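Local coordinates for GDSL-like protein (Collinsella aerofaciens ATCC 25986, PDB 7BXD), which probably acts as an acyl-hydrolase of the GDSL-like, SGNH-hydrolase family, though its substrate is not established, at residues G74-I79 / F110-P115; E168-G173 / A177-A182. All blocks are in the same frame, centred on the assembly; numbering follows the deposited sequence. Where two conformers were deposited one is given.

Contact 1 of 2, residues G74-I79 / F110-P115; sequences GSRIAI and FSRNVP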
# COMPACT_ATOMS: atom_id res chain seq x y z
N GLY A 74 -2.07 7.05 -8.44
CA GLY A 74 -1.69 8.39 -8.04
C GLY A 74 -2.02 8.74 -6.61
O GLY A 74 -1.62 9.82 -6.15
N SER A 75 -2.71 7.87 -5.86
CA SER A 75 -3.23 8.25 -4.55
C SER A 75 -2.14 8.26 -3.48
O SER A 75 -1.38 7.29 -3.32
CB SER A 75 -4.35 7.27 -4.17
OG SER A 75 -4.93 7.60 -2.91
N ARG A 76 -2.09 9.36 -2.73
CA ARG A 76 -1.28 9.49 -1.52
C ARG A 76 -2.13 9.08 -0.33
O ARG A 76 -3.34 9.29 -0.33
CB ARG A 76 -0.85 10.96 -1.29
CG ARG A 76 0.11 11.57 -2.32
CD ARG A 76 -0.60 11.84 -3.63
NE ARG A 76 0.13 12.70 -4.56
CZ ARG A 76 -0.01 14.03 -4.62
NH1 ARG A 76 -0.78 14.67 -3.74
NH2 ARG A 76 0.61 14.75 -5.56
N ILE A 77 -1.49 8.54 0.71
CA ILE A 77 -2.24 8.34 1.96
C ILE A 77 -2.79 9.67 2.46
O ILE A 77 -3.98 9.77 2.82
CB ILE A 77 -1.37 7.61 3.00
CG1 ILE A 77 -1.18 6.15 2.55
CG2 ILE A 77 -2.03 7.65 4.40
CD1 ILE A 77 -0.34 5.29 3.49
N ALA A 78 -1.95 10.71 2.47
CA ALA A 78 -2.31 12.00 3.06
C ALA A 78 -2.99 12.94 2.08
O ALA A 78 -2.75 12.89 0.85
CB ALA A 78 -1.08 12.71 3.60
N ILE A 79 -3.81 13.84 2.64
CA ILE A 79 -4.41 14.91 1.85
C ILE A 79 -3.33 15.89 1.42
O ILE A 79 -2.45 16.25 2.21
CB ILE A 79 -5.45 15.69 2.68
CG1 ILE A 79 -6.50 14.74 3.26
CG2 ILE A 79 -6.09 16.78 1.82
CD1 ILE A 79 -7.56 15.46 4.10
N PHE A 110 5.88 9.77 -0.21
CA PHE A 110 7.31 10.00 -0.31
C PHE A 110 7.63 10.78 -1.59
O PHE A 110 8.28 11.83 -1.56
CB PHE A 110 8.01 8.64 -0.30
CG PHE A 110 9.42 8.67 -0.87
CD1 PHE A 110 10.42 9.47 -0.29
CD2 PHE A 110 9.73 7.90 -1.97
CE1 PHE A 110 11.71 9.47 -0.82
CE2 PHE A 110 11.01 7.90 -2.50
CZ PHE A 110 12.00 8.70 -1.92
N SER A 111 7.17 10.28 -2.74
CA SER A 111 7.62 10.84 -4.02
C SER A 111 7.02 12.21 -4.29
O SER A 111 7.61 12.99 -5.06
CB SER A 111 7.35 9.86 -5.17
OG SER A 111 5.98 9.77 -5.48
N ARG A 112 5.86 12.53 -3.71
CA ARG A 112 5.20 13.82 -3.94
C ARG A 112 5.21 14.71 -2.70
O ARG A 112 4.40 15.62 -2.59
CB ARG A 112 3.79 13.61 -4.52
CG ARG A 112 3.77 12.78 -5.79
CD ARG A 112 4.70 13.35 -6.84
NE ARG A 112 4.44 12.79 -8.15
CZ ARG A 112 5.35 12.70 -9.11
NH1 ARG A 112 6.59 13.12 -8.89
NH2 ARG A 112 5.03 12.17 -10.29
N ASN A 113 6.16 14.50 -1.79
CA ASN A 113 6.52 15.52 -0.80
C ASN A 113 5.39 15.84 0.17
O ASN A 113 5.10 17.00 0.46
CB ASN A 113 7.08 16.74 -1.53
CG ASN A 113 8.25 16.35 -2.35
OD1 ASN A 113 9.24 15.87 -1.80
ND2 ASN A 113 8.14 16.46 -3.67
N VAL A 114 4.75 14.80 0.68
CA VAL A 114 3.83 14.99 1.82
C VAL A 114 4.66 15.27 3.07
O VAL A 114 5.58 14.48 3.39
CB VAL A 114 2.98 13.72 1.99
CG1 VAL A 114 2.32 13.69 3.37
CG2 VAL A 114 1.96 13.66 0.88
N PRO A 115 4.40 16.35 3.79
CA PRO A 115 5.14 16.60 5.04
C PRO A 115 4.99 15.43 6.01
O PRO A 115 3.90 14.87 6.18
CB PRO A 115 4.50 17.88 5.59
CG PRO A 115 3.87 18.56 4.38
CD PRO A 115 3.37 17.38 3.55
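Arg76 reaches Arg112 by turning twice: its CG lies beside the backbone N (chi1 -66°), and the chain bends again at chi2 (73°). This carries the guanidinium against the base of the Arg112 side chain. Arg76 NH2 lies 3.5 Å from Arg112 CB, and Arg76 NE lies 3.8 Å from Arg112 CG. The two side chains cross at about a right angle. Their guanidinium planes stand 72° apart, so the groups do not stack. Arg112 bends at chi2 as well, and its polar end runs away from residues 74-79.

Further along, Val114 turns both methyl groups to the other segment. Val114 CG1 meets Ala78 CB at 3.5 Å. Val114 CG2 comes within 4.2 Å of Arg76 CG, so the valine also packs against the aliphatic part of the arginine.

Arg76 NH1 forms a salt bridge with Asp82. Asp109, on helix 107-111, accepts hydrogen bonds from the backbone N of Ile77 and of Ala78. These bonds tie the loop after strand 66-71 to the same helix that leads into Arg112. With an alanine at Arg76, Asp82 would probably lose its charged mate, and the Arg112 methylenes would lose their cover.

Because the charged end of Arg112 leads away, only its CB and CG lie against the Arg76 guanidinium; Arg76 NH2 is 5.0 Å from Arg112 NE. The chemistry implies a contact without polar bonds, in which a guanidinium rests on methylenes and methyl meets methyl. Asp82 balances the Arg76 charge, while Arg112 NH2 donates a hydrogen bond to Lys161 O.

Contact 2 of 2, residues E168-G173 / A177-A182; sequences ELNHLG and AAYVRA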
# COMPACT_ATOMS: atom_id res chain seq x y z
N GLU A 168 16.96 7.77 -2.57
CA GLU A 168 17.19 9.18 -2.87
C GLU A 168 16.37 10.06 -1.94
O GLU A 168 15.41 9.62 -1.30
CB GLU A 168 16.86 9.47 -4.34
CG GLU A 168 17.78 8.78 -5.30
CD GLU A 168 17.47 9.14 -6.72
OE1 GLU A 168 16.32 8.99 -7.17
OE2 GLU A 168 18.42 9.60 -7.39
N LEU A 169 16.69 11.35 -1.91
CA LEU A 169 15.92 12.30 -1.12
C LEU A 169 14.81 12.89 -1.96
O LEU A 169 15.03 13.28 -3.12
CB LEU A 169 16.79 13.45 -0.63
CG LEU A 169 17.98 13.03 0.26
CD1 LEU A 169 18.84 14.24 0.60
CD2 LEU A 169 17.53 12.30 1.53
N ASN A 170 13.62 12.99 -1.38
CA ASN A 170 12.56 13.77 -1.99
C ASN A 170 12.87 15.26 -1.83
O ASN A 170 13.93 15.65 -1.33
CB ASN A 170 11.18 13.32 -1.49
CG ASN A 170 10.88 13.72 -0.04
OD1 ASN A 170 11.64 14.44 0.62
ND2 ASN A 170 9.76 13.21 0.47
N HIS A 171 11.93 16.11 -2.26
CA HIS A 171 12.19 17.55 -2.18
C HIS A 171 12.13 18.08 -0.75
O HIS A 171 12.51 19.23 -0.50
CB HIS A 171 11.24 18.31 -3.13
CG HIS A 171 11.45 17.96 -4.58
ND1 HIS A 171 10.48 18.12 -5.56
CD2 HIS A 171 12.51 17.41 -5.21
CE1 HIS A 171 10.95 17.70 -6.72
NE2 HIS A 171 12.19 17.29 -6.54
N LEU A 172 11.66 17.27 0.20
CA LEU A 172 11.70 17.63 1.61
C LEU A 172 12.97 17.14 2.31
O LEU A 172 13.11 17.31 3.53
CB LEU A 172 10.48 17.06 2.35
CG LEU A 172 9.13 17.47 1.75
CD1 LEU A 172 8.01 16.87 2.55
CD2 LEU A 172 8.98 18.98 1.71
N GLY A 173 13.87 16.49 1.59
CA GLY A 173 15.09 16.00 2.22
C GLY A 173 14.92 14.69 2.96
O GLY A 173 15.77 14.35 3.80
N ALA A 177 12.50 5.54 3.65
CA ALA A 177 12.58 4.90 4.95
C ALA A 177 11.96 5.74 6.05
O ALA A 177 11.43 5.18 7.02
CB ALA A 177 14.03 4.57 5.30
N ALA A 178 12.02 7.09 5.96
CA ALA A 178 11.40 7.92 6.99
C ALA A 178 9.89 7.70 7.00
O ALA A 178 9.25 7.73 8.07
CB ALA A 178 11.72 9.40 6.73
N TYR A 179 9.27 7.59 5.81
CA TYR A 179 7.84 7.34 5.72
C TYR A 179 7.51 5.93 6.25
O TYR A 179 6.51 5.75 6.96
CB TYR A 179 7.34 7.54 4.28
CG TYR A 179 7.42 8.98 3.83
CD1 TYR A 179 8.64 9.54 3.42
CD2 TYR A 179 6.29 9.79 3.86
CE1 TYR A 179 8.72 10.88 3.05
CE2 TYR A 179 6.35 11.15 3.50
CZ TYR A 179 7.58 11.68 3.10
OH TYR A 179 7.70 12.99 2.71
N VAL A 180 8.32 4.94 5.89
CA VAL A 180 8.09 3.59 6.41
C VAL A 180 8.15 3.58 7.93
O VAL A 180 7.29 2.99 8.60
CB VAL A 180 9.09 2.59 5.78
CG1 VAL A 180 8.92 1.23 6.39
CG2 VAL A 180 8.87 2.50 4.23
N ARG A 181 9.16 4.23 8.51
CA ARG A 181 9.28 4.27 9.97
C ARG A 181 8.07 4.93 10.58
O ARG A 181 7.56 4.48 11.61
CB ARG A 181 10.56 5.03 10.35
CG ARG A 181 11.81 4.19 10.27
CD ARG A 181 13.00 4.85 11.03
NE ARG A 181 13.23 6.24 10.64
CZ ARG A 181 13.95 6.64 9.60
NH1 ARG A 181 14.56 5.75 8.82
NH2 ARG A 181 14.07 7.94 9.34
N ALA A 182 7.60 6.03 9.98
CA ALA A 182 6.42 6.71 10.52
C ALA A 182 5.22 5.75 10.53
O ALA A 182 4.46 5.67 11.51
CB ALA A 182 6.11 7.95 9.69
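Tyr179 OH is gripped by two groups, the side-chain amide of Asn170 and the carbonyl O of Val114. The hydroxyl gives its proton to the carbonyl, and this is its stronger bond. From Asn170 it accepts a weak one: Asn170 ND2 lies 3.1 Å from Tyr179 OH, and the N-H meets the oxygen at only 135°. The two side chains come from opposite directions, with the amide and ring planes 78° apart. Asn170 ND2 also lies 3.6 Å from Tyr179 CE1, so the amide nitrogen sits beside the phenol end of the ring. Its other partner is the carbonyl O of Phe110.

Leu172 adds a looser van der Waals touch. It crosses the tyrosine at about a right angle and brings Leu172 CD1 to 3.9 Å from Tyr179 OH. Behind the hydroxyl, the Tyr179 ring makes an edge-to-face stack with Phe127 and touches Asp109, Phe110 and Leu174.

The other end of the amide works within its own loop. Asn170 CG sits between the backbone N and the carbonyl carbon (chi1 72°), which folds Asn170 OD1 back over the following residues. There it accepts from Leu172 N at 2.9 Å, with the donor well above the carbonyl plane, and also from Leu174 N. With both ends of the amide engaged, its rotation is well fixed.

The backbone closes in step: Gly173 N bonds to Asn170 O at 3.0 Å. Gly173 has a positive phi, at which a side chain would crowd the carbonyl O of the residue before. The result is an Asx turn at Asn170 combined with a type I beta turn from Asn170 to Gly173, placed just before helix 176-189 in the alpha/beta SGNH-hydrolase fold.

Contacts 1 and 2 follow one another along the chain, and their centres lie 11 Å apart on the same side of the molecule. Residues 110-115 join them. Val114 O lies 2.7 Å from Tyr179 OH, and Phe110 O lies 2.9 Å from Asn170 ND2. A weak hydrogen bond from His171 N to Asn113 OD1 adds a third tie. Side chains of 110-115 meet residues 74-79, while the carbonyls of Phe110 and Val114 bind Asn170 and Tyr179. Helix 107-111 carries Asn108 of the family's GxND motif. That asparagine commonly lines the oxyanion hole in SGNH hydrolases, so contact 1 probably lies near the active site, with contact 2 joined to it through residues 110-115.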